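Local coordinates for Adhesin/invasin TibA autotransporter (Escherichia coli, PDB 4Q1Q), which mediates adhesion to and invasion of human intestinal epithelial cells and bacterial aggregation through TibA-TibA contacts, and enhances biofilm formation, at residues 184-189 / 195-200; 234-237 / 241-244; 272-275 / 279-282. All coordinates share one frame; numbering follows the deposited sequence.

Interaction 1: residues 184-189 / 195-200. With 289 (D-glycero-alpha-D-manno-heptopyranose), chain R; 289 (D-glycero-alpha-D-manno-heptopyranose), chain T; 289 (D-glycero-alpha-D-manno-heptopyranose), chain P.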
# COMPACT_ATOMS: atom_id res chain seq x y z
N GLY A 184 -8.81 4.77 -9.18
CA GLY A 184 -7.86 4.80 -8.08
C GLY A 184 -7.41 6.23 -7.80
O GLY A 184 -7.39 7.06 -8.71
N SER A 185 -7.06 6.51 -6.55
CA SER A 185 -6.57 7.83 -6.21
C SER A 185 -5.42 7.84 -5.19
O SER A 185 -5.47 7.18 -4.15
CB SER A 185 -7.75 8.63 -5.66
OG SER A 185 -7.39 9.99 -5.46
N ALA A 186 -4.42 8.66 -5.50
CA ALA A 186 -3.28 8.94 -4.63
C ALA A 186 -3.12 10.43 -4.28
O ALA A 186 -3.27 11.33 -5.11
CB ALA A 186 -2.02 8.43 -5.31
N ALA A 187 -2.77 10.69 -3.03
CA ALA A 187 -2.59 12.04 -2.52
C ALA A 187 -1.30 12.10 -1.73
O ALA A 187 -0.97 11.15 -1.02
CB ALA A 187 -3.78 12.48 -1.68
N LYS A 188 -0.55 13.19 -1.92
CA LYS A 188 0.65 13.51 -1.14
C LYS A 188 1.69 12.41 -1.23
O LYS A 188 2.31 12.01 -0.24
CB LYS A 188 0.32 13.77 0.34
CG LYS A 188 -0.75 14.81 0.61
CD LYS A 188 -0.30 16.21 0.21
CE LYS A 188 -1.47 17.18 0.23
NZ LYS A 188 -1.12 18.38 -0.57
N THR A 189 1.85 11.93 -2.46
CA THR A 189 2.84 10.92 -2.77
C THR A 189 4.16 11.67 -2.85
O THR A 189 4.26 12.73 -3.47
CB THR A 189 2.54 10.17 -4.08
OG1 THR A 189 1.29 9.47 -4.01
CG2 THR A 189 3.62 9.15 -4.36
N GLY A 195 12.21 6.22 -7.56
CA GLY A 195 10.79 5.89 -7.47
C GLY A 195 10.04 6.08 -8.78
O GLY A 195 10.35 6.98 -9.55
N GLY A 196 9.03 5.25 -9.03
CA GLY A 196 8.10 5.42 -10.16
C GLY A 196 6.63 5.37 -9.79
O GLY A 196 6.14 4.39 -9.24
N MSE A 197 5.90 6.44 -10.08
CA MSE A 197 4.46 6.45 -9.91
C MSE A 197 3.83 6.39 -11.28
O MSE A 197 4.14 7.23 -12.12
CB MSE A 197 4.08 7.75 -9.19
CG MSE A 197 2.65 7.79 -8.64
SE MSE A 197 2.16 9.65 -8.15
CE MSE A 197 0.50 9.25 -7.17
N TYR A 198 2.90 5.48 -11.50
CA TYR A 198 2.29 5.34 -12.83
C TYR A 198 0.79 5.59 -12.75
O TYR A 198 0.07 4.90 -12.04
CB TYR A 198 2.51 3.95 -13.44
CG TYR A 198 3.94 3.56 -13.71
CD1 TYR A 198 4.82 3.30 -12.66
CD2 TYR A 198 4.43 3.41 -15.00
CE1 TYR A 198 6.14 2.93 -12.88
CE2 TYR A 198 5.76 3.07 -15.24
CZ TYR A 198 6.61 2.82 -14.17
OH TYR A 198 7.93 2.51 -14.34
N LEU A 199 0.30 6.56 -13.52
CA LEU A 199 -1.13 6.84 -13.52
C LEU A 199 -1.74 6.14 -14.73
O LEU A 199 -1.67 6.66 -15.85
CB LEU A 199 -1.36 8.35 -13.51
CG LEU A 199 -0.67 9.14 -12.39
CD1 LEU A 199 -1.16 10.58 -12.37
CD2 LEU A 199 -0.88 8.51 -11.02
N TYR A 200 -2.27 4.94 -14.52
CA TYR A 200 -2.83 4.12 -15.59
C TYR A 200 -4.32 4.35 -15.63
O TYR A 200 -5.12 3.45 -15.37
CB TYR A 200 -2.57 2.64 -15.36
CG TYR A 200 -1.15 2.19 -15.55
CD1 TYR A 200 -0.37 2.69 -16.58
CD2 TYR A 200 -0.63 1.19 -14.75
CE1 TYR A 200 0.92 2.23 -16.76
CE2 TYR A 200 0.65 0.71 -14.93
CZ TYR A 200 1.42 1.23 -15.95
OH TYR A 200 2.70 0.78 -16.14
O7 289 R . -9.79 10.46 0.56
C7 289 R . -9.08 9.76 -0.48
C6 289 R . -9.67 10.02 -1.86
O6 289 R . -10.84 10.84 -1.76
C5 289 R . -8.68 10.60 -2.88
O5 289 R . -9.33 10.73 -4.15
C1 289 R . -8.34 10.84 -5.18
C2 289 R . -7.71 12.23 -5.16
O2 289 R . -8.63 13.26 -5.54
C3 289 R . -7.12 12.41 -3.76
O3 289 R . -6.71 13.78 -3.64
C4 289 R . -8.07 11.98 -2.63
O4 289 R . -7.33 11.98 -1.40
O7 289 T . -1.84 2.30 -22.08
C7 289 T . -1.33 3.18 -21.07
C6 289 T . 0.06 2.69 -20.69
O6 289 T . 0.51 1.72 -21.63
C5 289 T . 1.07 3.82 -20.63
O5 289 T . 1.23 3.96 -19.22
C1 289 T . 1.84 5.19 -18.86
C2 289 T . 3.26 5.12 -19.39
O2 289 T . 3.95 4.11 -18.65
C3 289 T . 3.26 4.85 -20.90
O3 289 T . 4.61 4.72 -21.37
C4 289 T . 2.46 3.61 -21.22
O4 289 T . 2.49 3.48 -22.65
O7 289 P . -4.90 -0.31 -16.61
C7 289 P . -5.44 -1.63 -16.62
C6 289 P . -5.89 -1.95 -15.20
O6 289 P . -6.11 -3.36 -15.09
C5 289 P . -4.93 -1.41 -14.13
O5 289 P . -5.70 -1.52 -12.94
C1 289 P . -5.04 -1.03 -11.78
C2 289 P . -3.90 -2.00 -11.50
O2 289 P . -4.32 -3.36 -11.46
C3 289 P . -2.90 -1.81 -12.63
O3 289 P . -1.81 -2.71 -12.43
C4 289 P . -3.57 -2.09 -13.97
O4 289 P . -2.59 -1.60 -14.88
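OG1 of T189 lies 3.3 Å from CE of M197 and makes a weak hydrogen bond to OE1 of Q178. The contact spans the interior of the parallel beta-helix of the TibA passenger, between strand 185-187 and strand 196-200. M197, present as selenomethionine, makes the contact from its segment. With CG trans to the backbone N (chi1 -167°) and the chain stretched out beyond it, it delivers its terminal methyl to the opposite wall. There CE presses on CB of A186 at 3.2 Å, closer than ordinary carbon contact, while SE meets CG2 of T189 at 4.1 Å, the two side chains reaching tip to tip. L172, A204, T207 and Q215 also touch M197. S185, on the outer face, carries a sugar: its OG is bonded covalently to C1 of a heptose (chain R), and CB of A187 approaches O4 of the same sugar at 3.6 Å. Y198 and Y200 point outward and touch sugars without bonding. CB of Y198 sits over one face of the Y200 ring, and Y198 offers its ring edge to O2 of a second heptose (chain T). O4 of a third heptose (chain P) approaches CD2 of Y200 obliquely, at 3.4 Å. O5 of the chain T sugar lies in the plane of the Y200 ring, 3.0 Å from CE1.

Interaction 2: residues 234-237 / 241-244. With 289 (D-glycero-alpha-D-manno-heptopyranose), chain T; 289 (D-glycero-alpha-D-manno-heptopyranose), chain B.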
# COMPACT_ATOMS: atom_id res chain seq x y z
N GLN A 234 8.11 14.87 -14.36
CA GLN A 234 6.77 14.42 -14.67
C GLN A 234 6.72 14.11 -16.17
O GLN A 234 7.00 15.00 -16.97
CB GLN A 234 5.80 15.56 -14.40
CG GLN A 234 4.34 15.24 -14.57
CD GLN A 234 3.47 16.38 -14.03
OE1 GLN A 234 3.61 17.52 -14.46
NE2 GLN A 234 2.63 16.08 -13.06
N HIS A 235 6.39 12.87 -16.53
CA HIS A 235 6.32 12.45 -17.93
C HIS A 235 4.87 12.21 -18.35
O HIS A 235 4.22 11.31 -17.81
CB HIS A 235 7.17 11.19 -18.15
CG HIS A 235 7.71 11.05 -19.55
ND1 HIS A 235 9.05 10.88 -19.81
CD2 HIS A 235 7.10 11.16 -20.75
CE1 HIS A 235 9.24 10.84 -21.12
NE2 HIS A 235 8.07 11.02 -21.72
N VAL A 236 4.36 12.99 -19.29
CA VAL A 236 2.97 12.89 -19.71
C VAL A 236 2.85 12.25 -21.10
O VAL A 236 3.44 12.76 -22.05
CB VAL A 236 2.29 14.26 -19.75
CG1 VAL A 236 0.78 14.05 -19.88
CG2 VAL A 236 2.62 15.08 -18.51
N TYR A 237 2.08 11.17 -21.21
CA TYR A 237 1.98 10.42 -22.46
C TYR A 237 0.64 10.77 -23.09
O TYR A 237 -0.10 11.61 -22.57
CB TYR A 237 2.13 8.92 -22.26
CG TYR A 237 3.50 8.57 -21.76
CD1 TYR A 237 3.78 8.61 -20.41
CD2 TYR A 237 4.50 8.18 -22.64
CE1 TYR A 237 5.03 8.29 -19.93
CE2 TYR A 237 5.76 7.84 -22.17
CZ TYR A 237 6.01 7.90 -20.82
OH TYR A 237 7.26 7.61 -20.34
N ASN A 241 -3.23 13.81 -18.69
CA ASN A 241 -3.39 15.22 -18.34
C ASN A 241 -2.74 15.60 -17.04
O ASN A 241 -2.80 14.83 -16.09
CB ASN A 241 -4.85 15.60 -18.11
CG ASN A 241 -5.61 15.71 -19.40
OD1 ASN A 241 -5.69 16.78 -20.01
ND2 ASN A 241 -6.08 14.57 -19.87
N VAL A 242 -2.14 16.78 -16.98
CA VAL A 242 -1.68 17.30 -15.70
C VAL A 242 -2.05 18.76 -15.56
O VAL A 242 -2.20 19.48 -16.56
CB VAL A 242 -0.18 17.06 -15.46
CG1 VAL A 242 0.14 15.59 -15.67
CG2 VAL A 242 0.70 17.88 -16.39
N THR A 243 -2.25 19.18 -14.32
CA THR A 243 -2.56 20.57 -14.03
C THR A 243 -1.88 21.05 -12.75
O THR A 243 -1.58 20.28 -11.83
CB THR A 243 -4.08 20.83 -14.03
OG1 THR A 243 -4.28 22.25 -14.05
CG2 THR A 243 -4.73 20.21 -12.81
N GLU A 244 -1.52 22.33 -12.75
CA GLU A 244 -0.90 22.94 -11.59
C GLU A 244 0.36 22.15 -11.29
O GLU A 244 0.50 21.55 -10.23
CB GLU A 244 -1.82 22.96 -10.36
CG GLU A 244 -3.12 23.73 -10.54
CD GLU A 244 -4.04 23.58 -9.33
OE1 GLU A 244 -5.28 23.54 -9.52
OE2 GLU A 244 -3.52 23.48 -8.19
O7 289 T . -1.84 2.30 -22.08
C7 289 T . -1.33 3.18 -21.07
C6 289 T . 0.06 2.69 -20.69
O6 289 T . 0.51 1.72 -21.63
C5 289 T . 1.07 3.82 -20.63
O5 289 T . 1.23 3.96 -19.22
C1 289 T . 1.84 5.19 -18.86
C2 289 T . 3.26 5.12 -19.39
O2 289 T . 3.95 4.11 -18.65
C3 289 T . 3.26 4.85 -20.90
O3 289 T . 4.61 4.72 -21.37
C4 289 T . 2.46 3.61 -21.22
O4 289 T . 2.49 3.48 -22.65
O7 289 B . -9.68 14.46 -24.19
C7 289 B . -8.94 14.51 -22.96
C6 289 B . -7.41 14.50 -23.12
O6 289 B . -6.97 13.79 -24.28
C5 289 B . -6.79 15.90 -23.17
O5 289 B . -5.44 15.75 -23.62
C1 289 B . -4.70 16.96 -23.54
C2 289 B . -5.26 17.90 -24.60
O2 289 B . -5.27 17.34 -25.93
C3 289 B . -6.70 18.22 -24.22
O3 289 B . -7.28 19.06 -25.23
C4 289 B . -7.51 16.93 -24.05
O4 289 B . -8.75 17.30 -23.43
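V242 packs against both V236 and Q234, and these three buried side chains make the tight part of the contact. CG1 of V242 meets CG2 of V236 tip to tip at 3.8 Å. The amide of Q234 comes from the opposite direction, its chain extended beyond CG from a trans first torsion (chi1 -176°), and each methyl of V242 sits against one end of it: CG2 is 3.5 Å from OE1 of Q234, and CG1 is 3.6 Å from NE2 of Q234. Although wedged among methyls, this amide is not short of polar partners, since NE2 donates to OE1 of Q215 and OE1 is hydrogen-bonded to OG1 of T245. Two bonds therefore fix its rotation. Toward N241 the contact thins out, with CG1 of V236 reaching no nearer than 4.2 Å to the backbone N of N241. The N241 side chain turns away, partly exposed, and lies alongside a heptose (chain B). Y237 also faces outward. CD2 of H235 lies over one face of its ring, toward the rim; over the opposite face, likewise offset, is O3 of a heptose (chain T), 3.4 Å from CE2 of Y237. H235 is itself tied to E256. The axes of strands 234-236 and 241-243 approach to 8.2 Å at 137°, too far for pairing, and no hydrogen bond joins the two segments. Side chains from different walls thus meet to fill the interior, as in a parallel beta-helix solenoid.

Interaction 3: residues 272-275 / 279-282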
# COMPACT_ATOMS: atom_id res chain seq x y z
N VAL A 272 10.87 22.38 -19.70
CA VAL A 272 9.63 21.88 -20.28
C VAL A 272 9.89 21.48 -21.73
O VAL A 272 10.45 22.25 -22.52
CB VAL A 272 8.48 22.90 -20.23
CG1 VAL A 272 7.24 22.37 -20.95
CG2 VAL A 272 8.13 23.23 -18.79
N ILE A 273 9.46 20.27 -22.06
CA ILE A 273 9.61 19.67 -23.37
C ILE A 273 8.26 19.33 -23.96
O ILE A 273 7.47 18.63 -23.33
CB ILE A 273 10.39 18.35 -23.27
CG1 ILE A 273 11.74 18.64 -22.61
CG2 ILE A 273 10.61 17.76 -24.66
CD1 ILE A 273 12.59 17.40 -22.38
N THR A 274 7.97 19.83 -25.16
CA THR A 274 6.68 19.54 -25.78
C THR A 274 6.96 18.96 -27.15
O THR A 274 8.03 19.21 -27.71
CB THR A 274 5.81 20.79 -25.95
OG1 THR A 274 6.57 21.76 -26.68
CG2 THR A 274 5.39 21.37 -24.60
N ASN A 275 5.98 18.22 -27.68
CA ASN A 275 6.07 17.60 -29.00
C ASN A 275 4.92 17.90 -29.96
O ASN A 275 4.76 17.25 -30.99
CB ASN A 275 6.25 16.09 -28.83
CG ASN A 275 7.50 15.79 -28.03
OD1 ASN A 275 7.48 15.71 -26.80
ND2 ASN A 275 8.62 15.77 -28.72
N ALA A 279 0.34 21.96 -26.32
CA ALA A 279 0.48 20.89 -25.35
C ALA A 279 0.44 21.40 -23.91
O ALA A 279 -0.05 20.72 -23.02
CB ALA A 279 1.78 20.12 -25.58
N VAL A 280 0.97 22.61 -23.69
CA VAL A 280 1.20 23.11 -22.34
C VAL A 280 0.67 24.54 -22.16
O VAL A 280 0.89 25.37 -23.04
CB VAL A 280 2.71 23.10 -22.03
CG1 VAL A 280 3.00 23.81 -20.72
CG2 VAL A 280 3.24 21.68 -21.97
N SER A 281 0.01 24.81 -21.03
CA SER A 281 -0.55 26.13 -20.72
C SER A 281 0.06 26.74 -19.46
O SER A 281 -0.11 26.21 -18.36
CB SER A 281 -2.07 26.07 -20.54
OG SER A 281 -2.73 25.46 -21.63
N GLY A 282 0.76 27.86 -19.64
CA GLY A 282 1.35 28.62 -18.53
C GLY A 282 0.46 29.75 -18.07
O GLY A 282 -0.68 29.54 -17.64
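V280 overlaps T274 with its CG2 methyl, which lies 3.4 Å from CG2 of T274, tighter than usual for two carbons, where the side chains cross obliquely. The same V280 methyl reaches toward CG1 of V272, tip to tip, at a looser 4.2 Å. CB of A279 also touches the threonine methyl, 3.9 Å from CG2 of T274, so consecutive residues of 279-282 both meet this one group. The first torsion of T274 (chi1 54°) sets OG1 between the backbone N and the carbonyl carbon, which swings CG2 trans to the carbonyl carbon and inward. All the contacts across the segments are between carbon atoms; no hydrogen bond joins them. This is the last modelled turn of the parallel beta-helix, and the model stops at G282. Strand 271-273 is the terminal strand of its stack, and I273 bonds through its backbone to L253 and V255 on the previous coil. Segment 279-282 forms no regular strand, yet A279 and S281 still make backbone hydrogen bonds to A261. V280 extends the interior by touching V255, A261 and V264, whereas T274 is exposed. Residues 272-275 also touch a neighbouring molecule in the crystal. The side chain of S281 rests on S262.

In the fold
The three contacts follow one another along the chain and along the long axis of the beta-helix, each bridging its interior at a later coil. Interaction 1 and interaction 2 have centres about 12 Å apart, and interactions 2 and 3 about 10 Å; interactions 1 and 3 are about 21 Å apart between centres. None touches another: nearest atoms are about 6 Å apart for 1 and 2 and about 7 Å for 2 and 3. The heptose of chain T connects the first two on the outside, lying against Y198 and Y200 of 195-200 and Y237 of 234-237. Interaction 3 lies last, at the C-terminal end of the modelled helix.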